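Local coordinates for putative lipoprotein (Bacteroides thetaiotaomicron, PDB 4Q1Z) that is a putative lipoprotein of unknown function from the DUF4876 family, folded into two domains rich in beta strand, at residues L103-L108 with I358-T363; Y148-T153 with A300-K305; P154-T159 with A313-S318; W179-N184 with E194-S199; G344-L349 with M386-A391. All coordinates share one frame; numbering follows the deposited sequence.

How the interactions relate
Residues 103-108 lead from the seven-stranded sheet into the eleven-stranded one, and interaction 1 brings 358-363 back beside them, closing the longest loop. Interactions 2, 3 and 4 all lie within it. Strand 148-152 and the loop after it, 154-159, open interactions 2 and 3, which cross because their partners, 300-305 and 313-318, follow in the same order. Interaction 4, the shortest loop, falls inside both and touches interaction 2 where Phe149 pairs with Trp179. Interaction 5 opens after those three have closed and crosses interaction 1. It touches interaction 4 where Ile197 meets Met386 and Arg387, joining the C-terminal segment to the eleven-stranded sheet.

Interaction 1 of 5, residues L103-L108 with I358-T363; sequences LKVSPL and IIREET
Val105 and Arg360 form the tighter half of a contact at the junction of the two domains, where the last residues of strand 95-105 meet a small beta hairpin whose two arms are the short, weakly bonded strand 359-360 and strand 365-366. The methyl CG1 of Val105 sits at the edge of the Arg360 guanidinium, close to its plane, 3.4 Å from NH2. CG2 of the same valine lies 3.7 Å from that nitrogen, so both branches of the isopropyl group bear on one end of the arginine. Both residues are buried. The arginine leaves its backbone with CG opposite N and then bends at its third torsion (chi3 -58°), which turns the guanidinium toward the valine. Outside the segments NH2 makes a weak hydrogen bond to Asn137 O, and NH1 a long, weak ion pair with Glu77, the residue whose backbone bonds to that of Val105.

The other half is looser and nearer solvent. Leu103 and Ile358, both partly exposed, reach for each other tip to tip, and no hydrogen bond joins the two segments anywhere. The leucine extends with CG anti to the backbone N (chi1 168°), and its CD2 touches two methyls of the isoleucine, CG2 at 3.9 Å and CD1 at 4.1 Å. On the far side of Arg360 the chain turns back, and the turn is closed by the backbone bond from Thr363 N to Arg360 O, 3.1 Å long.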
# COMPACT_ATOMS: atom_id res chain seq x y z
N LEU A 103 -16.52 2.11 -4.56
CA LEU A 103 -15.50 2.60 -3.63
C LEU A 103 -14.15 2.59 -4.36
O LEU A 103 -13.71 1.52 -4.72
CB LEU A 103 -15.47 1.67 -2.38
CG LEU A 103 -14.26 1.82 -1.40
CD1 LEU A 103 -14.23 3.20 -0.73
CD2 LEU A 103 -14.27 0.74 -0.35
N LYS A 104 -13.50 3.75 -4.57
CA LYS A 104 -12.18 3.72 -5.23
C LYS A 104 -11.17 3.01 -4.30
O LYS A 104 -11.07 3.33 -3.12
CB LYS A 104 -11.64 5.12 -5.64
CG LYS A 104 -10.41 5.03 -6.58
CD LYS A 104 -10.04 6.39 -7.15
CE LYS A 104 -8.75 6.38 -7.95
NZ LYS A 104 -8.42 7.74 -8.46
N VAL A 105 -10.49 1.99 -4.85
CA VAL A 105 -9.56 1.13 -4.12
C VAL A 105 -8.15 1.23 -4.72
O VAL A 105 -7.95 0.89 -5.90
CB VAL A 105 -10.05 -0.34 -4.10
CG1 VAL A 105 -8.95 -1.28 -3.62
CG2 VAL A 105 -11.31 -0.51 -3.27
N SER A 106 -7.17 1.64 -3.87
CA SER A 106 -5.75 1.67 -4.25
C SER A 106 -5.19 0.25 -4.08
O SER A 106 -5.25 -0.31 -2.99
CB SER A 106 -4.97 2.70 -3.45
OG SER A 106 -3.74 2.94 -4.10
N PRO A 107 -4.77 -0.40 -5.19
CA PRO A 107 -4.38 -1.81 -5.13
C PRO A 107 -3.27 -2.25 -4.12
O PRO A 107 -3.46 -3.27 -3.43
CB PRO A 107 -3.91 -2.08 -6.56
CG PRO A 107 -3.68 -0.72 -7.18
CD PRO A 107 -4.72 0.11 -6.57
N LEU A 108 -2.10 -1.56 -4.08
CA LEU A 108 -1.01 -1.99 -3.21
C LEU A 108 -0.52 -0.82 -2.42
O LEU A 108 0.12 0.09 -2.96
CB LEU A 108 0.10 -2.64 -4.05
CG LEU A 108 1.27 -3.24 -3.27
CD1 LEU A 108 0.84 -4.45 -2.49
CD2 LEU A 108 2.46 -3.46 -4.19
N ILE A 358 -15.85 -1.33 5.53
CA ILE A 358 -16.36 -1.90 4.28
C ILE A 358 -15.56 -3.19 4.02
O ILE A 358 -14.33 -3.13 3.92
CB ILE A 358 -16.30 -0.87 3.12
CG1 ILE A 358 -17.19 0.36 3.45
CG2 ILE A 358 -16.71 -1.51 1.78
CD1 ILE A 358 -16.98 1.59 2.61
N ILE A 359 -16.24 -4.35 3.94
CA ILE A 359 -15.64 -5.68 3.78
C ILE A 359 -15.74 -6.20 2.34
O ILE A 359 -16.82 -6.18 1.74
CB ILE A 359 -16.30 -6.68 4.79
CG1 ILE A 359 -16.15 -6.19 6.25
CG2 ILE A 359 -15.82 -8.14 4.62
CD1 ILE A 359 -14.68 -5.96 6.76
N ARG A 360 -14.60 -6.69 1.80
CA ARG A 360 -14.53 -7.30 0.47
C ARG A 360 -15.04 -8.70 0.65
O ARG A 360 -14.28 -9.58 1.04
CB ARG A 360 -13.10 -7.27 -0.10
CG ARG A 360 -13.00 -7.71 -1.55
CD ARG A 360 -11.61 -7.59 -2.15
NE ARG A 360 -11.07 -6.22 -2.10
CZ ARG A 360 -11.17 -5.32 -3.07
NH1 ARG A 360 -11.82 -5.60 -4.20
NH2 ARG A 360 -10.64 -4.12 -2.92
N GLU A 361 -16.36 -8.89 0.45
CA GLU A 361 -17.11 -10.14 0.67
C GLU A 361 -16.54 -11.35 -0.10
O GLU A 361 -16.69 -12.49 0.36
CB GLU A 361 -18.61 -9.96 0.32
CG GLU A 361 -19.30 -8.78 1.00
CD GLU A 361 -19.72 -8.93 2.46
OE1 GLU A 361 -18.86 -9.19 3.32
OE2 GLU A 361 -20.92 -8.68 2.74
N GLU A 362 -15.89 -11.09 -1.25
CA GLU A 362 -15.32 -12.13 -2.10
C GLU A 362 -14.19 -12.86 -1.38
O GLU A 362 -14.00 -14.07 -1.59
CB GLU A 362 -14.81 -11.50 -3.40
CG GLU A 362 -15.88 -11.29 -4.47
CD GLU A 362 -16.95 -10.23 -4.27
OE1 GLU A 362 -16.69 -9.22 -3.57
OE2 GLU A 362 -18.06 -10.41 -4.83
N THR A 363 -13.46 -12.13 -0.52
CA THR A 363 -12.30 -12.63 0.23
C THR A 363 -12.46 -12.50 1.75
O THR A 363 -11.64 -13.05 2.49
CB THR A 363 -11.05 -11.89 -0.24
OG1 THR A 363 -11.29 -10.48 -0.14
CG2 THR A 363 -10.65 -12.28 -1.66

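Interaction 2 of 5, residues Y148-T153 with A300-K305; sequences YFANLT and AKIPIK
The contact of Ala150 and Leu152 with Ile302 is hydrophobic packing between two sheets: strand 148-152 belongs to the large eleven-stranded sheet, and strand 299-303 is the middle strand of a three-stranded antiparallel sheet lying over it. The backbones stay well apart, with CA of Ala150 8.9 Å from CA of Ile302, and no hydrogen bond passes between the segments; side chains alone bridge the gap.

A single methyl does the bridging. CD1 of Ile302 lies 3.7 Å from CB of Ala150 and 4.1 Å from CD2 of Leu152, so it touches two residues that stand two apart on one side of their strand. The isoleucine points its CB at the large sheet and keeps its longer branch extended (chi2 156°), which carries CD1 forward to that position. Ala150, with only CB to offer, lets the methyl come close to its strand. Leu152 starts off along the gap instead of across it and swings one branch back, so that it and Ile302 cross obliquely.

Neighbours thicken the same layer. Val267, on the adjoining strand 265-269, touches both Ala150 and Leu152, Phe269 of that strand touches Ile302, and Ala173 of strand 172-175 meets Leu152. Asn151 faces the other way, where its OD1 is hydrogen-bonded to Tyr257 OH.

All three touching residues are buried and their meeting groups are purely aliphatic, which implies that this join rests on shape and exclusion of water, without directional bonds.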
# COMPACT_ATOMS: atom_id res chain seq x y z
N TYR A 148 9.78 -1.72 -6.76
CA TYR A 148 10.77 -0.90 -6.10
C TYR A 148 10.25 -0.24 -4.85
O TYR A 148 9.06 0.02 -4.73
CB TYR A 148 11.24 0.19 -7.06
CG TYR A 148 12.00 -0.34 -8.25
CD1 TYR A 148 11.33 -0.70 -9.41
CD2 TYR A 148 13.38 -0.47 -8.21
CE1 TYR A 148 12.03 -1.20 -10.51
CE2 TYR A 148 14.09 -0.98 -9.30
CZ TYR A 148 13.40 -1.34 -10.45
OH TYR A 148 14.09 -1.85 -11.53
N PHE A 149 11.18 0.07 -3.94
CA PHE A 149 11.01 0.78 -2.68
C PHE A 149 12.06 1.85 -2.62
O PHE A 149 13.23 1.53 -2.79
CB PHE A 149 11.16 -0.17 -1.47
CG PHE A 149 10.98 0.50 -0.13
CD1 PHE A 149 11.98 1.34 0.39
CD2 PHE A 149 9.84 0.30 0.63
CE1 PHE A 149 11.80 2.03 1.59
CE2 PHE A 149 9.67 0.94 1.86
CZ PHE A 149 10.65 1.81 2.33
N ALA A 150 11.65 3.09 -2.31
CA ALA A 150 12.57 4.20 -2.15
C ALA A 150 12.13 5.17 -1.04
O ALA A 150 10.94 5.30 -0.73
CB ALA A 150 12.71 4.97 -3.47
N ASN A 151 13.12 5.86 -0.45
CA ASN A 151 12.93 6.99 0.46
C ASN A 151 13.36 8.22 -0.35
O ASN A 151 14.26 8.12 -1.18
CB ASN A 151 13.65 6.85 1.81
CG ASN A 151 15.15 7.00 1.76
OD1 ASN A 151 15.85 6.13 1.29
ND2 ASN A 151 15.66 8.11 2.27
N LEU A 152 12.66 9.32 -0.20
CA LEU A 152 12.99 10.49 -1.01
C LEU A 152 13.87 11.46 -0.26
O LEU A 152 13.94 11.41 0.96
CB LEU A 152 11.70 11.25 -1.51
CG LEU A 152 10.50 10.45 -2.05
CD1 LEU A 152 9.44 11.39 -2.47
CD2 LEU A 152 10.86 9.58 -3.25
N THR A 153 14.51 12.36 -1.01
CA THR A 153 15.34 13.45 -0.50
C THR A 153 14.52 14.78 -0.48
O THR A 153 13.68 14.98 -1.37
CB THR A 153 16.62 13.59 -1.35
OG1 THR A 153 17.55 14.44 -0.65
CG2 THR A 153 16.36 14.15 -2.73
N ALA A 300 17.93 9.59 -7.56
CA ALA A 300 17.31 8.83 -8.67
C ALA A 300 16.01 9.48 -9.04
O ALA A 300 15.23 9.83 -8.17
CB ALA A 300 17.08 7.38 -8.27
N LYS A 301 15.80 9.66 -10.35
CA LYS A 301 14.58 10.26 -10.88
C LYS A 301 13.52 9.19 -10.96
O LYS A 301 13.60 8.30 -11.79
CB LYS A 301 14.82 10.94 -12.24
CG LYS A 301 15.58 12.25 -12.13
CD LYS A 301 15.71 12.87 -13.50
CE LYS A 301 16.95 13.72 -13.62
NZ LYS A 301 17.11 14.31 -14.97
N ILE A 302 12.57 9.24 -10.02
CA ILE A 302 11.48 8.28 -9.94
C ILE A 302 10.26 8.85 -10.68
O ILE A 302 9.67 9.81 -10.19
CB ILE A 302 11.18 7.92 -8.46
CG1 ILE A 302 12.40 7.22 -7.79
CG2 ILE A 302 9.88 7.09 -8.32
CD1 ILE A 302 12.45 7.34 -6.31
N PRO A 303 9.85 8.27 -11.84
CA PRO A 303 8.64 8.77 -12.52
C PRO A 303 7.40 8.63 -11.63
O PRO A 303 7.06 7.53 -11.15
CB PRO A 303 8.56 7.88 -13.78
CG PRO A 303 9.99 7.45 -14.00
CD PRO A 303 10.43 7.15 -12.60
N ILE A 304 6.75 9.77 -11.39
CA ILE A 304 5.51 9.90 -10.62
C ILE A 304 4.42 8.91 -11.16
O ILE A 304 3.65 8.35 -10.37
CB ILE A 304 5.05 11.39 -10.67
CG1 ILE A 304 5.79 12.22 -9.59
CG2 ILE A 304 3.54 11.57 -10.58
CD1 ILE A 304 5.80 13.76 -9.86
N LYS A 305 4.41 8.67 -12.47
CA LYS A 305 3.45 7.79 -13.14
C LYS A 305 3.66 6.30 -12.76
O LYS A 305 2.77 5.48 -13.02
CB LYS A 305 3.50 7.99 -14.67
CG LYS A 305 4.84 7.65 -15.35
CD LYS A 305 4.68 7.46 -16.86
CE LYS A 305 6.01 7.36 -17.58
NZ LYS A 305 5.86 7.06 -19.03

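Interaction 3 of 5, residues P154-T159 with A313-S318; sequences PGTATT and AVNNES
Ala157 CB packs 3.7 Å from Val314 CG1, the closest approach between two loops that follow strands 148-152 and 307-312. Next to this apolar touch stands the amide of Asn315. Its OD1 lies 4.1 Å from Ala157 CB and equally far from Thr156 CG2, the threonine and asparagine side chains crossing at about a right angle. With CG anti to the carbonyl carbon (chi1 -57°), the asparagine swings its oxygen over to the facing loop.

No direct hydrogen bond joins the loops. A water lies between them instead, accepting from Ala157 N at 2.9 Å and standing 2.9 Å from Asn315 OD1.

Farther out, Thr156 OG1 is hydrogen-bonded to Ser260 OG, while Phe262 touches both Thr156 and Asn315. Arg324 clasps the two loops together, its guanidinium reaching the carbonyl oxygens of Pro154 and Gly155 in one and of Ala313 in the other. Beyond Asn315 comes an Asx turn, in which Asn316 OD1 accepts from Ser318 N at 3.2 Å; the same oxygen also accepts from Ser318 OG at 2.8 Å.

The loops thus meet directly through methyl groups, one pair apolar and others set against an amide oxygen, which implies that their polar joining falls to water and Arg324.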
# COMPACT_ATOMS: atom_id res chain seq x y z
N PRO A 154 14.80 15.74 0.45
CA PRO A 154 15.72 15.68 1.61
C PRO A 154 15.28 14.59 2.59
O PRO A 154 14.09 14.53 2.88
CB PRO A 154 15.58 17.09 2.24
CG PRO A 154 15.04 17.95 1.13
CD PRO A 154 14.10 17.04 0.41
N GLY A 155 16.21 13.71 3.01
CA GLY A 155 15.97 12.62 3.96
C GLY A 155 15.08 13.03 5.12
O GLY A 155 14.05 12.40 5.35
N THR A 156 15.45 14.13 5.81
CA THR A 156 14.64 14.78 6.85
C THR A 156 13.95 15.98 6.24
O THR A 156 14.57 16.72 5.49
CB THR A 156 15.49 15.19 8.06
OG1 THR A 156 16.36 14.10 8.42
CG2 THR A 156 14.63 15.62 9.27
N ALA A 157 12.68 16.19 6.56
CA ALA A 157 11.90 17.31 6.04
C ALA A 157 12.56 18.66 6.37
O ALA A 157 13.08 18.86 7.48
CB ALA A 157 10.48 17.27 6.59
N THR A 158 12.57 19.56 5.38
CA THR A 158 13.16 20.88 5.50
C THR A 158 12.48 21.85 4.55
O THR A 158 11.93 21.45 3.52
CB THR A 158 14.68 20.84 5.25
OG1 THR A 158 15.17 22.17 5.36
CG2 THR A 158 15.06 20.26 3.91
N THR A 159 12.52 23.14 4.93
CA THR A 159 11.97 24.25 4.16
C THR A 159 12.99 24.66 3.09
O THR A 159 12.60 25.30 2.11
CB THR A 159 11.59 25.41 5.12
OG1 THR A 159 12.68 25.69 6.03
CG2 THR A 159 10.30 25.13 5.89
N ALA A 313 5.98 11.37 5.74
CA ALA A 313 6.05 11.56 7.19
C ALA A 313 7.03 12.69 7.47
O ALA A 313 7.97 12.93 6.68
CB ALA A 313 6.43 10.28 7.93
N VAL A 314 6.71 13.48 8.52
CA VAL A 314 7.46 14.67 8.95
C VAL A 314 7.55 14.70 10.49
O VAL A 314 6.92 13.88 11.16
CB VAL A 314 6.84 15.98 8.40
CG1 VAL A 314 6.95 16.09 6.87
CG2 VAL A 314 5.41 16.18 8.89
N ASN A 315 8.37 15.64 11.02
CA ASN A 315 8.67 15.87 12.43
C ASN A 315 7.42 16.03 13.28
O ASN A 315 7.30 15.38 14.31
CB ASN A 315 9.54 17.13 12.60
CG ASN A 315 10.84 17.18 11.85
OD1 ASN A 315 10.94 16.91 10.65
ND2 ASN A 315 11.87 17.63 12.53
N ASN A 316 6.52 16.93 12.87
CA ASN A 316 5.28 17.28 13.56
C ASN A 316 4.35 18.02 12.62
O ASN A 316 4.65 18.12 11.44
CB ASN A 316 5.56 18.12 14.81
CG ASN A 316 6.60 19.17 14.62
OD1 ASN A 316 6.49 20.04 13.77
ND2 ASN A 316 7.69 19.05 15.37
N GLU A 317 3.23 18.56 13.14
CA GLU A 317 2.22 19.26 12.33
C GLU A 317 2.71 20.62 11.74
O GLU A 317 1.99 21.19 10.91
CB GLU A 317 0.92 19.46 13.13
CG GLU A 317 1.09 19.98 14.55
CD GLU A 317 1.31 18.92 15.62
OE1 GLU A 317 2.47 18.49 15.79
OE2 GLU A 317 0.32 18.55 16.30
N SER A 318 3.92 21.08 12.11
CA SER A 318 4.49 22.35 11.64
C SER A 318 5.22 22.24 10.31
O SER A 318 5.55 23.27 9.71
CB SER A 318 5.45 22.92 12.67
OG SER A 318 6.79 22.47 12.48
O HOH W 1 11.32 14.87 8.69

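Interaction 4 of 5, residues W179-N184 with E194-S199; sequences WKFPGN and ESCIIS
The ring of Phe181 meets Cys196 and Ile198 with CE1 and CZ, carbons at its far end, and both arrive obliquely to its plane. The sulfur lies 3.7 Å from CE1 and 4.9 Å from the ring centre, 73° off the ring normal, a cysteine sulfur-aromatic contact. Beside it, Ile198 CD1 comes to 3.6 Å from CZ. The two neighbouring ring carbons CE1 and CZ therefore share the sulfur and the methyl between them. A second ring, that of Phe223, meets Phe181 edge-to-face.

Cys196 points its CB at the phenylalanine and holds SG anti to the backbone N (chi1 -177°). Ile198, two residues on, faces the same way, and its extended longer branch (chi2 154°) ends in the methyl at the ring. Ile197 between them turns its side chain to the other side of the strand, where it packs on Phe131 and Glu133.

Strands 177-180 and 195-199 both belong to the eleven-stranded mixed sheet, yet they are not neighbours in it: strands 238-245 and 223-224 run between. Phe181, just past the end of its strand, spans that interval with its side chain, CA to CA 10.1 Å from Ile198, which is consistent with a sheet that curls its strands around an apolar interior. The intervening strands supply the rest of the packing. Met240 of strand 238-245 touches both Phe181 and Ile198, and Phe223 also packs on Cys196 and Ile198. Two residues before Phe181, the indole of Trp179 meets the rings of Phe225 and Tyr257 at steep angles, and that of His242 edge-to-face.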
# COMPACT_ATOMS: atom_id res chain seq x y z
N TRP A 179 15.62 0.35 -3.54
CA TRP A 179 15.67 -1.10 -3.39
C TRP A 179 14.61 -1.70 -4.29
O TRP A 179 13.70 -0.98 -4.74
CB TRP A 179 15.41 -1.54 -1.93
CG TRP A 179 16.33 -0.98 -0.89
CD1 TRP A 179 16.20 0.22 -0.24
CD2 TRP A 179 17.46 -1.64 -0.30
NE1 TRP A 179 17.23 0.38 0.65
CE2 TRP A 179 17.99 -0.77 0.67
CE3 TRP A 179 18.08 -2.88 -0.51
CZ2 TRP A 179 19.09 -1.13 1.48
CZ3 TRP A 179 19.22 -3.20 0.23
CH2 TRP A 179 19.70 -2.33 1.22
N LYS A 180 14.69 -3.01 -4.54
CA LYS A 180 13.65 -3.73 -5.26
C LYS A 180 13.46 -5.10 -4.65
O LYS A 180 14.34 -5.63 -3.97
CB LYS A 180 13.89 -3.81 -6.79
CG LYS A 180 14.94 -4.77 -7.30
CD LYS A 180 14.92 -4.75 -8.81
CE LYS A 180 16.11 -5.44 -9.41
NZ LYS A 180 16.02 -5.49 -10.89
N PHE A 181 12.30 -5.67 -4.87
CA PHE A 181 12.05 -7.02 -4.42
C PHE A 181 12.77 -7.96 -5.37
O PHE A 181 12.75 -7.71 -6.59
CB PHE A 181 10.53 -7.31 -4.40
CG PHE A 181 9.76 -6.69 -3.26
CD1 PHE A 181 9.61 -7.37 -2.05
CD2 PHE A 181 9.14 -5.45 -3.40
CE1 PHE A 181 8.87 -6.81 -1.00
CE2 PHE A 181 8.38 -4.90 -2.35
CZ PHE A 181 8.28 -5.57 -1.15
N PRO A 182 13.40 -9.05 -4.88
CA PRO A 182 13.95 -10.06 -5.81
C PRO A 182 12.81 -10.85 -6.50
O PRO A 182 11.63 -10.52 -6.32
CB PRO A 182 14.80 -10.95 -4.89
CG PRO A 182 14.17 -10.84 -3.56
CD PRO A 182 13.52 -9.49 -3.47
N GLY A 183 13.15 -11.88 -7.27
CA GLY A 183 12.15 -12.70 -7.95
C GLY A 183 12.11 -12.54 -9.46
O GLY A 183 12.29 -11.43 -9.98
N ASN A 184 11.84 -13.66 -10.16
CA ASN A 184 11.80 -13.79 -11.62
C ASN A 184 10.55 -13.15 -12.25
O ASN A 184 10.54 -12.87 -13.45
CB ASN A 184 11.89 -15.29 -12.04
CG ASN A 184 10.59 -16.09 -11.91
OD1 ASN A 184 9.85 -16.01 -10.92
ND2 ASN A 184 10.29 -16.90 -12.92
N GLU A 194 -3.41 -10.20 2.28
CA GLU A 194 -2.06 -10.55 2.69
C GLU A 194 -1.19 -9.32 2.74
O GLU A 194 -1.32 -8.41 1.92
CB GLU A 194 -1.44 -11.58 1.75
CG GLU A 194 -1.88 -13.02 2.00
CD GLU A 194 -1.15 -14.09 1.21
OE1 GLU A 194 -0.42 -13.74 0.25
OE2 GLU A 194 -1.30 -15.29 1.55
N SER A 195 -0.29 -9.30 3.73
CA SER A 195 0.69 -8.24 3.93
C SER A 195 2.11 -8.75 3.67
O SER A 195 2.40 -9.93 3.87
CB SER A 195 0.63 -7.70 5.37
OG SER A 195 -0.38 -6.74 5.61
N CYS A 196 2.98 -7.84 3.25
CA CYS A 196 4.42 -8.02 3.17
C CYS A 196 5.07 -6.99 4.08
O CYS A 196 4.86 -5.78 3.89
CB CYS A 196 4.97 -7.94 1.75
SG CYS A 196 6.76 -8.24 1.66
N ILE A 197 5.79 -7.46 5.10
CA ILE A 197 6.51 -6.59 6.01
C ILE A 197 7.98 -6.61 5.58
O ILE A 197 8.53 -7.68 5.28
CB ILE A 197 6.33 -6.96 7.52
CG1 ILE A 197 4.84 -7.03 7.92
CG2 ILE A 197 7.14 -6.02 8.46
CD1 ILE A 197 4.56 -7.79 9.14
N ILE A 198 8.59 -5.42 5.54
CA ILE A 198 10.01 -5.20 5.29
C ILE A 198 10.53 -4.49 6.52
O ILE A 198 9.99 -3.46 6.90
CB ILE A 198 10.34 -4.43 3.97
CG1 ILE A 198 9.39 -4.80 2.81
CG2 ILE A 198 11.79 -4.65 3.60
CD1 ILE A 198 9.25 -3.71 1.77
N SER A 199 11.54 -5.07 7.16
CA SER A 199 12.21 -4.52 8.33
C SER A 199 13.59 -4.03 7.97
O SER A 199 14.20 -4.56 7.04
CB SER A 199 12.32 -5.58 9.43
OG SER A 199 11.16 -5.64 10.24

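Interaction 5 of 5, residues G344-L349 with M386-A391; sequences GIARKL and MRRNGA
Ala346 is the first residue of strand 344-347 to touch the C-terminal loop: its CB lies 4.2 Å from Arg388 NE and approaches the guanidinium obliquely. That group is held by other residues. Arg388 NH2 forms a salt bridge with Glu112 OE2 and a hydrogen bond to Val383 O, so NH2 is held by residues of strand 108-114 and of the chain just after strand 378-382, the two neighbours of strand 344-347. The arginine chain, bent at its third torsion (chi3 -61°), lays its end along the strand.

Arg347 turns to the other face of the sheet, where its guanidinium makes salt bridges to Asp309, Asp370 and Asp377.

Leu349, past the strand end, points back to the loop and comes at Asn389 from the opposite direction. CD1 and CD2 lie 4.1 and 4.2 Å from Asn389 ND2, both branches of the leucine touching the amide nitrogen. That nitrogen is hydrogen-bonded to Tyr368 OH, and Tyr368 also packs on Leu349, so Tyr368 contacts both members of the pair. Asn389 and Gly390 have left-handed backbone angles and turn the chain here.

The arrangement is that of a C-terminal segment laid across one face of a beta sheet, reaching from strand 344-347 over 108-114 and 131-136 to 195-199.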
# COMPACT_ATOMS: atom_id res chain seq x y z
N GLY A 344 4.13 4.63 15.95
CA GLY A 344 4.09 4.66 14.50
C GLY A 344 2.82 5.28 13.95
O GLY A 344 2.12 6.03 14.63
N ILE A 345 2.56 4.94 12.68
CA ILE A 345 1.42 5.41 11.90
C ILE A 345 0.73 4.17 11.27
O ILE A 345 1.39 3.19 10.91
CB ILE A 345 1.84 6.49 10.83
CG1 ILE A 345 2.93 5.96 9.86
CG2 ILE A 345 2.26 7.83 11.51
CD1 ILE A 345 3.06 6.66 8.57
N ALA A 346 -0.59 4.19 11.21
CA ALA A 346 -1.35 3.08 10.68
C ALA A 346 -2.45 3.61 9.74
O ALA A 346 -3.16 4.54 10.10
CB ALA A 346 -1.94 2.26 11.83
N ARG A 347 -2.57 3.03 8.54
CA ARG A 347 -3.59 3.45 7.57
C ARG A 347 -4.98 3.10 8.09
O ARG A 347 -5.18 2.02 8.67
CB ARG A 347 -3.33 2.77 6.22
CG ARG A 347 -4.03 3.39 5.04
CD ARG A 347 -3.21 3.21 3.77
NE ARG A 347 -3.37 4.42 2.97
CZ ARG A 347 -2.41 5.04 2.31
NH1 ARG A 347 -1.20 4.52 2.24
NH2 ARG A 347 -2.66 6.18 1.70
N LYS A 348 -5.93 4.05 7.93
CA LYS A 348 -7.33 3.92 8.35
C LYS A 348 -8.06 2.99 7.42
O LYS A 348 -7.77 2.95 6.23
CB LYS A 348 -8.04 5.29 8.34
CG LYS A 348 -7.61 6.25 9.44
CD LYS A 348 -8.30 7.60 9.23
CE LYS A 348 -7.68 8.70 10.06
NZ LYS A 348 -8.19 10.02 9.65
N LEU A 349 -9.04 2.28 7.97
CA LEU A 349 -9.92 1.38 7.23
C LEU A 349 -10.96 2.19 6.48
O LEU A 349 -11.40 3.22 6.98
CB LEU A 349 -10.63 0.43 8.21
CG LEU A 349 -9.77 -0.64 8.86
CD1 LEU A 349 -10.43 -1.17 10.11
CD2 LEU A 349 -9.55 -1.77 7.93
N MSE A 386 2.42 -5.50 14.10
CA MSE A 386 2.68 -6.21 12.84
C MSE A 386 1.48 -7.09 12.49
O MSE A 386 1.04 -7.89 13.34
CB MSE A 386 3.95 -7.04 12.92
CG MSE A 386 5.19 -6.26 12.53
SE MSE A 386 6.75 -7.18 13.16
CE MSE A 386 6.91 -8.65 11.92
N ARG A 387 0.94 -6.94 11.25
CA ARG A 387 -0.22 -7.68 10.73
C ARG A 387 -1.48 -7.33 11.57
O ARG A 387 -2.25 -8.21 11.97
CB ARG A 387 0.06 -9.20 10.65
CG ARG A 387 1.14 -9.57 9.63
CD ARG A 387 1.51 -11.04 9.67
NE ARG A 387 2.79 -11.27 9.00
CZ ARG A 387 3.94 -11.49 9.63
NH1 ARG A 387 3.98 -11.58 10.95
NH2 ARG A 387 5.06 -11.66 8.93
N ARG A 388 -1.68 -6.03 11.82
CA ARG A 388 -2.83 -5.51 12.56
C ARG A 388 -4.11 -5.80 11.76
O ARG A 388 -4.05 -5.88 10.53
CB ARG A 388 -2.67 -3.99 12.81
CG ARG A 388 -3.65 -3.40 13.83
CD ARG A 388 -3.75 -1.89 13.76
NE ARG A 388 -2.47 -1.25 14.04
CZ ARG A 388 -2.05 -0.86 15.24
NH1 ARG A 388 -2.81 -1.06 16.31
NH2 ARG A 388 -0.87 -0.28 15.38
N ASN A 389 -5.26 -5.97 12.47
CA ASN A 389 -6.59 -6.27 11.93
C ASN A 389 -6.57 -7.52 11.04
O ASN A 389 -7.14 -7.51 9.95
CB ASN A 389 -7.20 -5.09 11.13
CG ASN A 389 -7.02 -3.73 11.72
OD1 ASN A 389 -7.19 -3.50 12.92
ND2 ASN A 389 -6.72 -2.77 10.86
N GLY A 390 -5.88 -8.56 11.52
CA GLY A 390 -5.79 -9.85 10.86
C GLY A 390 -5.24 -9.88 9.45
O GLY A 390 -5.73 -10.64 8.62
N ALA A 391 -4.21 -9.08 9.15
CA ALA A 391 -3.55 -9.17 7.85
C ALA A 391 -2.83 -10.54 7.79
O ALA A 391 -2.28 -10.99 8.80
CB ALA A 391 -2.59 -8.02 7.67